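Local atomic coordinates of tyrosine--tRNA ligase (Pyrococcus horikoshii, PDB entry 2CYC), a protein that probably catalyses the two-step attachment of tyrosine to its cognate tRNA, activating the amino acid with ATP before passing it to the acceptor end. Residues 25-30 against 217-222; 95-100 against 356-361; 272-277 against 287-292. One frame throughout, in Å; residues are numbered along the deposited sequence.

Contact 1: 25-30 against 217-222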
loop_
_atom_site.group_PDB
_atom_site.type_symbol
_atom_site.label_atom_id
_atom_site.label_comp_id
_atom_site.label_asym_id
_atom_site.label_seq_id
_atom_site.Cartn_x
_atom_site.Cartn_y
_atom_site.Cartn_z
ATOM N N ARG A 25 -14.360 -13.769 -26.391
ATOM C CA ARG A 25 -15.185 -14.786 -27.026
ATOM C C ARG A 25 -15.296 -15.992 -26.098
ATOM O O ARG A 25 -16.364 -16.575 -25.941
ATOM C CB ARG A 25 -14.565 -15.191 -28.367
ATOM C CG ARG A 25 -15.262 -16.356 -29.067
ATOM C CD ARG A 25 -14.650 -16.561 -30.438
ATOM N NE ARG A 25 -15.040 -17.820 -31.056
ATOM C CZ ARG A 25 -14.592 -18.221 -32.241
ATOM N NH1 ARG A 25 -14.987 -19.380 -32.740
ATOM N NH2 ARG A 25 -13.746 -17.457 -32.924
ATOM N N HIS A 26 -14.177 -16.354 -25.487
ATOM C CA HIS A 26 -14.136 -17.458 -24.547
ATOM C C HIS A 26 -15.139 -17.190 -23.419
ATOM O O HIS A 26 -15.942 -18.059 -23.073
ATOM C CB HIS A 26 -12.717 -17.589 -23.985
ATOM C CG HIS A 26 -12.574 -18.636 -22.925
ATOM N ND1 HIS A 26 -12.873 -19.964 -23.143
ATOM C CD2 HIS A 26 -12.145 -18.552 -21.643
ATOM C CE1 HIS A 26 -12.633 -20.653 -22.042
ATOM N NE2 HIS A 26 -12.188 -19.820 -21.117
ATOM N N LEU A 27 -15.098 -15.985 -22.848
ATOM C CA LEU A 27 -16.026 -15.650 -21.771
ATOM C C LEU A 27 -17.482 -15.767 -22.220
ATOM O O LEU A 27 -18.320 -16.258 -21.473
ATOM C CB LEU A 27 -15.770 -14.237 -21.238
ATOM C CG LEU A 27 -14.413 -13.968 -20.581
ATOM C CD1 LEU A 27 -14.492 -12.663 -19.795
ATOM C CD2 LEU A 27 -14.040 -15.114 -19.656
ATOM N N PHE A 28 -17.785 -15.296 -23.429
ATOM C CA PHE A 28 -19.148 -15.383 -23.946
ATOM C C PHE A 28 -19.564 -16.844 -24.091
ATOM O O PHE A 28 -20.642 -17.238 -23.642
ATOM C CB PHE A 28 -19.264 -14.689 -25.311
ATOM C CG PHE A 28 -19.420 -13.184 -25.229
ATOM C CD1 PHE A 28 -18.861 -12.360 -26.209
ATOM C CD2 PHE A 28 -20.144 -12.595 -24.194
ATOM C CE1 PHE A 28 -19.019 -10.968 -26.160
ATOM C CE2 PHE A 28 -20.312 -11.201 -24.135
ATOM C CZ PHE A 28 -19.746 -10.389 -25.123
ATOM N N GLU A 29 -18.693 -17.646 -24.700
ATOM C CA GLU A 29 -18.973 -19.060 -24.932
ATOM C C GLU A 29 -19.169 -19.919 -23.692
ATOM O O GLU A 29 -20.076 -20.750 -23.658
ATOM C CB GLU A 29 -17.881 -19.679 -25.808
ATOM C CG GLU A 29 -17.966 -19.252 -27.268
ATOM C CD GLU A 29 -16.928 -19.931 -28.154
ATOM O OE1 GLU A 29 -16.860 -19.596 -29.365
ATOM O OE2 GLU A 29 -16.187 -20.799 -27.641
ATOM N N ILE A 30 -18.337 -19.721 -22.670
ATOM C CA ILE A 30 -18.449 -20.526 -21.458
ATOM C C ILE A 30 -19.520 -20.013 -20.509
ATOM O O ILE A 30 -19.772 -20.611 -19.468
ATOM C CB ILE A 30 -17.106 -20.581 -20.711
ATOM C CG1 ILE A 30 -16.761 -19.186 -20.170
ATOM C CG2 ILE A 30 -16.016 -21.095 -21.657
ATOM C CD1 ILE A 30 -15.374 -19.076 -19.584
ATOM N N LYS A 217 -9.271 -14.511 -16.557
ATOM C CA LYS A 217 -8.555 -13.263 -16.732
ATOM C C LYS A 217 -9.614 -12.281 -17.212
ATOM O O LYS A 217 -10.390 -12.588 -18.115
ATOM C CB LYS A 217 -7.465 -13.394 -17.799
ATOM C CG LYS A 217 -6.299 -14.270 -17.370
ATOM C CD LYS A 217 -5.237 -14.380 -18.449
ATOM C CE LYS A 217 -4.121 -15.319 -17.994
ATOM N NZ LYS A 217 -2.998 -15.425 -18.969
ATOM N N PRO A 218 -9.686 -11.102 -16.596
ATOM C CA PRO A 218 -10.703 -10.169 -17.076
ATOM C C PRO A 218 -10.310 -9.675 -18.463
ATOM O O PRO A 218 -9.132 -9.696 -18.825
ATOM C CB PRO A 218 -10.654 -9.044 -16.044
ATOM C CG PRO A 218 -9.197 -9.050 -15.623
ATOM C CD PRO A 218 -8.926 -10.533 -15.470
ATOM N N VAL A 219 -11.305 -9.244 -19.226
ATOM C CA VAL A 219 -11.102 -8.698 -20.557
ATOM C C VAL A 219 -11.012 -7.179 -20.393
ATOM O O VAL A 219 -11.860 -6.571 -19.740
ATOM C CB VAL A 219 -12.301 -9.029 -21.480
ATOM C CG1 VAL A 219 -12.193 -8.257 -22.782
ATOM C CG2 VAL A 219 -12.344 -10.527 -21.759
ATOM N N ALA A 220 -9.983 -6.574 -20.974
ATOM C CA ALA A 220 -9.806 -5.127 -20.904
ATOM C C ALA A 220 -10.348 -4.503 -22.187
ATOM O O ALA A 220 -10.033 -4.964 -23.286
ATOM C CB ALA A 220 -8.321 -4.784 -20.745
ATOM N N VAL A 221 -11.180 -3.472 -22.052
ATOM C CA VAL A 221 -11.741 -2.790 -23.220
ATOM C C VAL A 221 -11.445 -1.309 -23.045
ATOM O O VAL A 221 -11.929 -0.665 -22.105
ATOM C CB VAL A 221 -13.281 -3.043 -23.359
ATOM C CG1 VAL A 221 -13.807 -2.430 -24.670
ATOM C CG2 VAL A 221 -13.553 -4.555 -23.369
ATOM N N HIS A 222 -10.643 -0.774 -23.963
ATOM C CA HIS A 222 -10.207 0.617 -23.896
ATOM C C HIS A 222 -10.793 1.476 -24.991
ATOM O O HIS A 222 -10.780 1.104 -26.171
ATOM C CB HIS A 222 -8.675 0.658 -23.951
ATOM C CG HIS A 222 -8.026 -0.198 -22.909
ATOM N ND1 HIS A 222 -7.000 -1.076 -23.195
ATOM C CD2 HIS A 222 -8.316 -0.374 -21.596
ATOM C CE1 HIS A 222 -6.694 -1.761 -22.105
ATOM N NE2 HIS A 222 -7.478 -1.353 -21.122
#
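Leu27 and Val219 carry this contact between helix 21-30 and strand 214-223, a small apolar join on the catalytic domain of this class I synthetase. Leu27 CD1 lies 3.6 Å from Val219 CG2, and Leu27 CG is farther from the same methyl at 4.2 Å. One branch of each residue thus does the touching, and the two side chains slide past one another in opposite directions. Val219 offers this branch because its CG1 is anti to the backbone N (chi1 170°), which leaves CG2 beside that nitrogen and turned to the helix. The backbones stay well apart, with Leu27 CA 8.6 Å from Val219 CA. Toward Lys217 the fit is looser: Leu27 CD1 is 4.4 Å from Lys217 O, and the lysine chain leads away from the helix. The solvent side belongs to the helix's other face. There Arg25 and Glu29, one turn apart, form a salt bridge in which Arg25 NE reaches Glu29 OE1 at 3.1 Å. The bond is nearly straight at 174°; the oxygen lies in the guanidinium plane, while the nitrogen meets it from above the carboxylate plane. Beneath the helix, Val219 is bonded through its backbone to Thr182 and Ala184 and also touches Val18, so the methyl met by Leu27 belongs to a residue fixed within the sheet. With no hydrogen bond joining the two segments, helix and strand are held here by apolar burial alone, and the charged pair stays on the outer surface, linking successive turns of the helix without reaching the strand.

Contact 2: 95-100 against 356-361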
loop_
_atom_site.group_PDB
_atom_site.type_symbol
_atom_site.label_atom_id
_atom_site.label_comp_id
_atom_site.label_asym_id
_atom_site.label_seq_id
_atom_site.Cartn_x
_atom_site.Cartn_y
_atom_site.Cartn_z
ATOM N N LEU A 95 -21.405 12.111 -5.519
ATOM C CA LEU A 95 -22.820 11.792 -5.389
ATOM C C LEU A 95 -23.802 12.853 -5.883
ATOM O O LEU A 95 -24.862 12.521 -6.404
ATOM C CB LEU A 95 -23.133 11.468 -3.923
ATOM C CG LEU A 95 -23.123 9.988 -3.520
ATOM C CD1 LEU A 95 -21.933 9.273 -4.140
ATOM C CD2 LEU A 95 -23.101 9.883 -2.006
ATOM N N LYS A 96 -23.459 14.125 -5.732
ATOM C CA LYS A 96 -24.385 15.172 -6.133
ATOM C C LYS A 96 -24.222 15.725 -7.531
ATOM O O LYS A 96 -25.165 16.289 -8.086
ATOM C CB LYS A 96 -24.343 16.312 -5.114
ATOM C CG LYS A 96 -24.934 15.927 -3.770
ATOM C CD LYS A 96 -24.846 17.084 -2.786
ATOM C CE LYS A 96 -25.547 16.754 -1.472
ATOM N NZ LYS A 96 -25.434 17.865 -0.482
ATOM N N TYR A 97 -23.037 15.572 -8.108
ATOM C CA TYR A 97 -22.810 16.078 -9.457
ATOM C C TYR A 97 -22.391 15.020 -10.463
ATOM O O TYR A 97 -23.054 14.816 -11.478
ATOM C CB TYR A 97 -21.739 17.170 -9.461
ATOM C CG TYR A 97 -21.243 17.485 -10.858
ATOM C CD1 TYR A 97 -22.044 18.192 -11.762
ATOM C CD2 TYR A 97 -20.003 17.018 -11.301
ATOM C CE1 TYR A 97 -21.625 18.425 -13.067
ATOM C CE2 TYR A 97 -19.573 17.241 -12.609
ATOM C CZ TYR A 97 -20.390 17.946 -13.487
ATOM O OH TYR A 97 -19.974 18.178 -14.778
ATOM N N PHE A 98 -21.278 14.355 -10.178
ATOM C CA PHE A 98 -20.735 13.371 -11.100
ATOM C C PHE A 98 -21.673 12.233 -11.463
ATOM O O PHE A 98 -21.830 11.911 -12.638
ATOM C CB PHE A 98 -19.412 12.811 -10.562
ATOM C CG PHE A 98 -18.575 12.171 -11.622
ATOM C CD1 PHE A 98 -18.814 10.857 -12.023
ATOM C CD2 PHE A 98 -17.589 12.904 -12.278
ATOM C CE1 PHE A 98 -18.084 10.282 -13.066
ATOM C CE2 PHE A 98 -16.852 12.336 -13.326
ATOM C CZ PHE A 98 -17.104 11.021 -13.716
ATOM N N LYS A 99 -22.287 11.624 -10.456
ATOM C CA LYS A 99 -23.207 10.523 -10.680
ATOM C C LYS A 99 -24.288 10.895 -11.681
ATOM O O LYS A 99 -24.466 10.204 -12.684
ATOM C CB LYS A 99 -23.858 10.094 -9.366
ATOM C CG LYS A 99 -24.945 9.021 -9.526
ATOM C CD LYS A 99 -25.407 8.523 -8.167
ATOM C CE LYS A 99 -26.373 7.359 -8.289
ATOM N NZ LYS A 99 -27.624 7.785 -8.960
ATOM N N VAL A 100 -24.993 11.997 -11.420
ATOM C CA VAL A 100 -26.068 12.417 -12.309
ATOM C C VAL A 100 -25.546 12.896 -13.665
ATOM O O VAL A 100 -26.211 12.726 -14.685
ATOM C CB VAL A 100 -26.960 13.517 -11.651
ATOM C CG1 VAL A 100 -26.193 14.814 -11.497
ATOM C CG2 VAL A 100 -28.227 13.730 -12.493
ATOM N N ARG A 356 -31.015 20.765 -20.235
ATOM C CA ARG A 356 -32.343 20.896 -19.646
ATOM C C ARG A 356 -32.391 20.343 -18.227
ATOM O O ARG A 356 -33.034 20.926 -17.357
ATOM C CB ARG A 356 -33.410 20.210 -20.511
ATOM C CG ARG A 356 -33.947 21.119 -21.620
ATOM C CD ARG A 356 -35.187 20.558 -22.321
ATOM N NE ARG A 356 -34.909 19.392 -23.162
ATOM C CZ ARG A 356 -35.107 18.130 -22.789
ATOM N NH1 ARG A 356 -34.824 17.132 -23.624
ATOM N NH2 ARG A 356 -35.595 17.865 -21.581
ATOM N N TYR A 357 -31.710 19.229 -17.987
ATOM C CA TYR A 357 -31.720 18.658 -16.655
ATOM C C TYR A 357 -31.024 19.579 -15.661
ATOM O O TYR A 357 -31.576 19.904 -14.603
ATOM C CB TYR A 357 -31.048 17.278 -16.630
ATOM C CG TYR A 357 -30.994 16.707 -15.228
ATOM C CD1 TYR A 357 -29.966 17.059 -14.356
ATOM C CD2 TYR A 357 -32.029 15.912 -14.738
ATOM C CE1 TYR A 357 -29.976 16.654 -13.032
ATOM C CE2 TYR A 357 -32.047 15.492 -13.406
ATOM C CZ TYR A 357 -31.017 15.877 -12.558
ATOM O OH TYR A 357 -31.037 15.525 -11.225
ATOM N N PHE A 358 -29.812 20.012 -15.991
ATOM C CA PHE A 358 -29.106 20.868 -15.064
ATOM C C PHE A 358 -29.735 22.239 -14.920
ATOM O O PHE A 358 -29.493 22.934 -13.940
ATOM C CB PHE A 358 -27.633 20.960 -15.443
ATOM C CG PHE A 358 -26.868 19.702 -15.128
ATOM C CD1 PHE A 358 -26.464 18.835 -16.141
ATOM C CD2 PHE A 358 -26.590 19.360 -13.802
ATOM C CE1 PHE A 358 -25.786 17.640 -15.840
ATOM C CE2 PHE A 358 -25.914 18.172 -13.486
ATOM C CZ PHE A 358 -25.512 17.310 -14.510
ATOM N N GLU A 359 -30.560 22.622 -15.885
ATOM C CA GLU A 359 -31.230 23.909 -15.817
ATOM C C GLU A 359 -32.382 23.836 -14.820
ATOM O O GLU A 359 -32.639 24.793 -14.088
ATOM C CB GLU A 359 -31.743 24.297 -17.203
ATOM C CG GLU A 359 -30.704 25.054 -18.032
ATOM C CD GLU A 359 -31.022 25.080 -19.520
ATOM O OE1 GLU A 359 -32.199 24.881 -19.889
ATOM O OE2 GLU A 359 -30.091 25.310 -20.324
ATOM N N LYS A 360 -33.063 22.690 -14.789
ATOM C CA LYS A 360 -34.193 22.465 -13.892
ATOM C C LYS A 360 -33.734 22.117 -12.479
ATOM O O LYS A 360 -34.411 22.443 -11.498
ATOM C CB LYS A 360 -35.078 21.329 -14.433
ATOM C CG LYS A 360 -36.241 20.946 -13.519
ATOM C CD LYS A 360 -37.080 19.805 -14.098
ATOM C CE LYS A 360 -38.123 19.317 -13.083
ATOM N NZ LYS A 360 -39.049 18.292 -13.639
ATOM N N HIS A 361 -32.590 21.439 -12.388
ATOM C CA HIS A 361 -32.013 21.018 -11.106
ATOM C C HIS A 361 -30.638 21.693 -11.013
ATOM O O HIS A 361 -29.618 21.100 -11.372
ATOM C CB HIS A 361 -31.858 19.490 -11.089
ATOM C CG HIS A 361 -33.110 18.748 -11.451
ATOM N ND1 HIS A 361 -34.103 18.464 -10.536
ATOM C CD2 HIS A 361 -33.530 18.227 -12.631
ATOM C CE1 HIS A 361 -35.077 17.798 -11.134
ATOM N NE2 HIS A 361 -34.755 17.641 -12.406
#
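Helices 95-100 and 356-360 run nearly antiparallel, at 162° between their directions, with axes 12.7 Å apart at closest, a separation bridged mainly by the aromatic rings of 356-360. Val100 points into the gap and divides its two methyls between two aromatic residues. CG2, anti to the backbone N, approaches the Tyr357 ring obliquely at its hydroxyl end, 3.4 Å from Tyr357 CE1 and 3.6 Å from Tyr357 OH. CG1 meets the outer end of the Phe358 ring, 3.9 Å from Phe358 CE2. Tyr97 adds a looser contact, its CD1 lying 4.2 Å from Phe358 CE2. Within the second helix, Tyr357 CD1 sits over the centre of the Phe358 ring, 4.0 Å above its plane. With an alanine at Val100, both methyl contacts would be lost, which would probably open a gap before the two rings and leave Tyr357 freer to turn. The Tyr97 hydroxyl is hydrogen-bonded to His264 and Ile46 N, and the His264 ring meets Phe358 edge-to-face. Away from the annotated sites, the contact joins helix 352-360, near the C-terminal end, to helix 87-108 of the Rossmann-type catalytic domain; helix 363-370 packs against both through Met368 on Tyr97 and Leu365 on Phe358, while Phe98 turns away to Leu72 of strand 69-72.

Contact 3: 272-277 against 287-292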
loop_
_atom_site.group_PDB
_atom_site.type_symbol
_atom_site.label_atom_id
_atom_site.label_comp_id
_atom_site.label_asym_id
_atom_site.label_seq_id
_atom_site.Cartn_x
_atom_site.Cartn_y
_atom_site.Cartn_z
ATOM N N GLN A 272 -18.639 29.026 -29.381
ATOM C CA GLN A 272 -17.391 29.739 -29.156
ATOM C C GLN A 272 -16.188 28.802 -29.152
ATOM O O GLN A 272 -15.183 29.074 -29.813
ATOM C CB GLN A 272 -17.453 30.495 -27.828
ATOM C CG GLN A 272 -16.251 31.385 -27.578
ATOM C CD GLN A 272 -15.876 31.459 -26.105
ATOM O OE1 GLN A 272 -15.432 30.467 -25.511
ATOM N NE2 GLN A 272 -16.058 32.637 -25.505
ATOM N N LYS A 273 -16.283 27.701 -28.407
ATOM C CA LYS A 273 -15.173 26.754 -28.339
ATOM C C LYS A 273 -14.868 26.087 -29.684
ATOM O O LYS A 273 -13.699 25.961 -30.063
ATOM C CB LYS A 273 -15.445 25.697 -27.267
ATOM C CG LYS A 273 -15.369 26.258 -25.849
ATOM C CD LYS A 273 -15.703 25.208 -24.800
ATOM C CE LYS A 273 -15.655 25.811 -23.398
ATOM N NZ LYS A 273 -15.983 24.820 -22.332
ATOM N N LEU A 274 -15.899 25.649 -30.405
ATOM C CA LEU A 274 -15.658 25.033 -31.710
ATOM C C LEU A 274 -15.068 26.059 -32.661
ATOM O O LEU A 274 -14.205 25.745 -33.486
ATOM C CB LEU A 274 -16.957 24.466 -32.291
ATOM C CG LEU A 274 -17.139 22.959 -32.077
ATOM C CD1 LEU A 274 -16.072 22.185 -32.866
ATOM C CD2 LEU A 274 -17.039 22.648 -30.584
ATOM N N ARG A 275 -15.542 27.294 -32.524
ATOM C CA ARG A 275 -15.080 28.410 -33.344
ATOM C C ARG A 275 -13.565 28.585 -33.264
ATOM O O ARG A 275 -12.904 28.764 -34.287
ATOM C CB ARG A 275 -15.775 29.694 -32.892
ATOM C CG ARG A 275 -15.458 30.925 -33.711
ATOM C CD ARG A 275 -16.128 32.142 -33.087
ATOM N NE ARG A 275 -17.579 31.976 -32.984
ATOM C CZ ARG A 275 -18.293 32.250 -31.892
ATOM N NH1 ARG A 275 -19.613 32.072 -31.893
ATOM N NH2 ARG A 275 -17.690 32.697 -30.795
ATOM N N LYS A 276 -13.009 28.511 -32.057
ATOM C CA LYS A 276 -11.561 28.659 -31.926
ATOM C C LYS A 276 -10.768 27.369 -31.963
ATOM O O LYS A 276 -9.551 27.388 -31.837
ATOM C CB LYS A 276 -11.193 29.446 -30.656
ATOM C CG LYS A 276 -12.341 29.806 -29.749
ATOM C CD LYS A 276 -12.082 31.150 -29.087
ATOM C CE LYS A 276 -12.895 31.326 -27.816
ATOM N NZ LYS A 276 -12.533 30.320 -26.764
ATOM N N ALA A 277 -11.455 26.247 -32.141
ATOM C CA ALA A 277 -10.787 24.943 -32.169
ATOM C C ALA A 277 -9.736 24.841 -33.270
ATOM O O ALA A 277 -9.866 25.467 -34.329
ATOM C CB ALA A 277 -11.817 23.834 -32.354
ATOM N N ASN A 287 -6.061 16.603 -36.103
ATOM C CA ASN A 287 -7.165 17.538 -36.207
ATOM C C ASN A 287 -8.203 17.200 -35.137
ATOM O O ASN A 287 -8.988 16.261 -35.293
ATOM C CB ASN A 287 -7.759 17.398 -37.615
ATOM C CG ASN A 287 -8.786 18.463 -37.941
ATOM O OD1 ASN A 287 -8.876 18.917 -39.088
ATOM N ND2 ASN A 287 -9.578 18.853 -36.951
ATOM N N PRO A 288 -8.213 17.960 -34.033
ATOM C CA PRO A 288 -9.167 17.714 -32.948
ATOM C C PRO A 288 -10.619 17.684 -33.418
ATOM O O PRO A 288 -11.419 16.869 -32.949
ATOM C CB PRO A 288 -8.888 18.861 -31.982
ATOM C CG PRO A 288 -7.407 19.097 -32.187
ATOM C CD PRO A 288 -7.281 19.046 -33.682
ATOM N N VAL A 289 -10.957 18.563 -34.354
ATOM C CA VAL A 289 -12.318 18.603 -34.842
ATOM C C VAL A 289 -12.703 17.328 -35.585
ATOM O O VAL A 289 -13.783 16.779 -35.344
ATOM C CB VAL A 289 -12.567 19.823 -35.753
ATOM C CG1 VAL A 289 -13.995 19.774 -36.286
ATOM C CG2 VAL A 289 -12.341 21.118 -34.968
ATOM N N LEU A 290 -11.840 16.857 -36.485
ATOM C CA LEU A 290 -12.146 15.633 -37.226
ATOM C C LEU A 290 -12.183 14.456 -36.244
ATOM O O LEU A 290 -12.928 13.496 -36.445
ATOM C CB LEU A 290 -11.097 15.364 -38.321
ATOM C CG LEU A 290 -11.104 16.227 -39.595
ATOM C CD1 LEU A 290 -9.918 15.825 -40.479
ATOM C CD2 LEU A 290 -12.426 16.037 -40.358
ATOM N N ASP A 291 -11.371 14.542 -35.191
ATOM C CA ASP A 291 -11.305 13.510 -34.159
ATOM C C ASP A 291 -12.702 13.357 -33.534
ATOM O O ASP A 291 -13.205 12.247 -33.365
ATOM C CB ASP A 291 -10.279 13.925 -33.096
ATOM C CG ASP A 291 -10.017 12.834 -32.057
ATOM O OD1 ASP A 291 -10.233 13.087 -30.854
ATOM O OD2 ASP A 291 -9.585 11.728 -32.438
ATOM N N TRP A 292 -13.329 14.487 -33.217
ATOM C CA TRP A 292 -14.663 14.497 -32.627
ATOM C C TRP A 292 -15.716 14.044 -33.643
ATOM O O TRP A 292 -16.686 13.354 -33.291
ATOM C CB TRP A 292 -14.996 15.904 -32.110
ATOM C CG TRP A 292 -14.232 16.303 -30.866
ATOM C CD1 TRP A 292 -13.019 15.816 -30.457
ATOM C CD2 TRP A 292 -14.605 17.306 -29.902
ATOM N NE1 TRP A 292 -12.616 16.452 -29.305
ATOM C CE2 TRP A 292 -13.566 17.369 -28.941
ATOM C CE3 TRP A 292 -15.712 18.158 -29.758
ATOM C CZ2 TRP A 292 -13.603 18.251 -27.844
ATOM C CZ3 TRP A 292 -15.748 19.041 -28.664
ATOM C CH2 TRP A 292 -14.697 19.075 -27.723
#
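Leu274 and Ala277 face Val289 and Trp292 across a helix-loop-helix unit, in which a short connection without helix or strand brings the end of helix 267-276 against the start of helix 288-297. Asn287 stands just before the second helix, at its N-cap position. The joining forces are apolar. Ala277 CB lies 3.8 Å from Val289 CG2, the closest approach of the two segments, and Leu274 CD1 reaches the same methyl at 4.4 Å, so CG2 of the valine is shared by two partners. It faces them because CG1 takes the position anti to the backbone N (chi1 177°). The other leucine branch, CD2, comes obliquely to the six-membered ring of Trp292. Helix 336-350 adds to this core, with Val343 on Leu274, Leu339 on Val289 and Leu347 on Trp292. Hydrogen bonds serve the separate helices and their surroundings. Lys340 NZ is bonded to the carbonyl oxygens of Arg275 and Ala277. Trp292 NE1 is bonded to Leu227 O, which fixes the indole from its polar side and satisfies its buried N-H. At the far end of that indole, the carbon that meets the leucine is CZ3, 4.3 Å from Leu274 CD2.

Overall arrangement
Contacts 1 and 3 are buried, contact 2 only partly, and none shares a helix or strand with another. Contact 1 sets a helix on the sheet of the catalytic domain; contacts 2 and 3 join helix to helix. Contacts 1 and 3 lie on opposite sides of the chain's centre, about 35 Å between centres. All three are apolar across the interface but differ in make-up: one aliphatic pair in contact 1, a valine set against two aromatic rings of the facing helix in contact 2, aliphatic groups with an indole in contact 3. Contact 3 closes a short local loop, nested within the long one that contact 2 closes by bringing the chain's late helices back to helix 87-108.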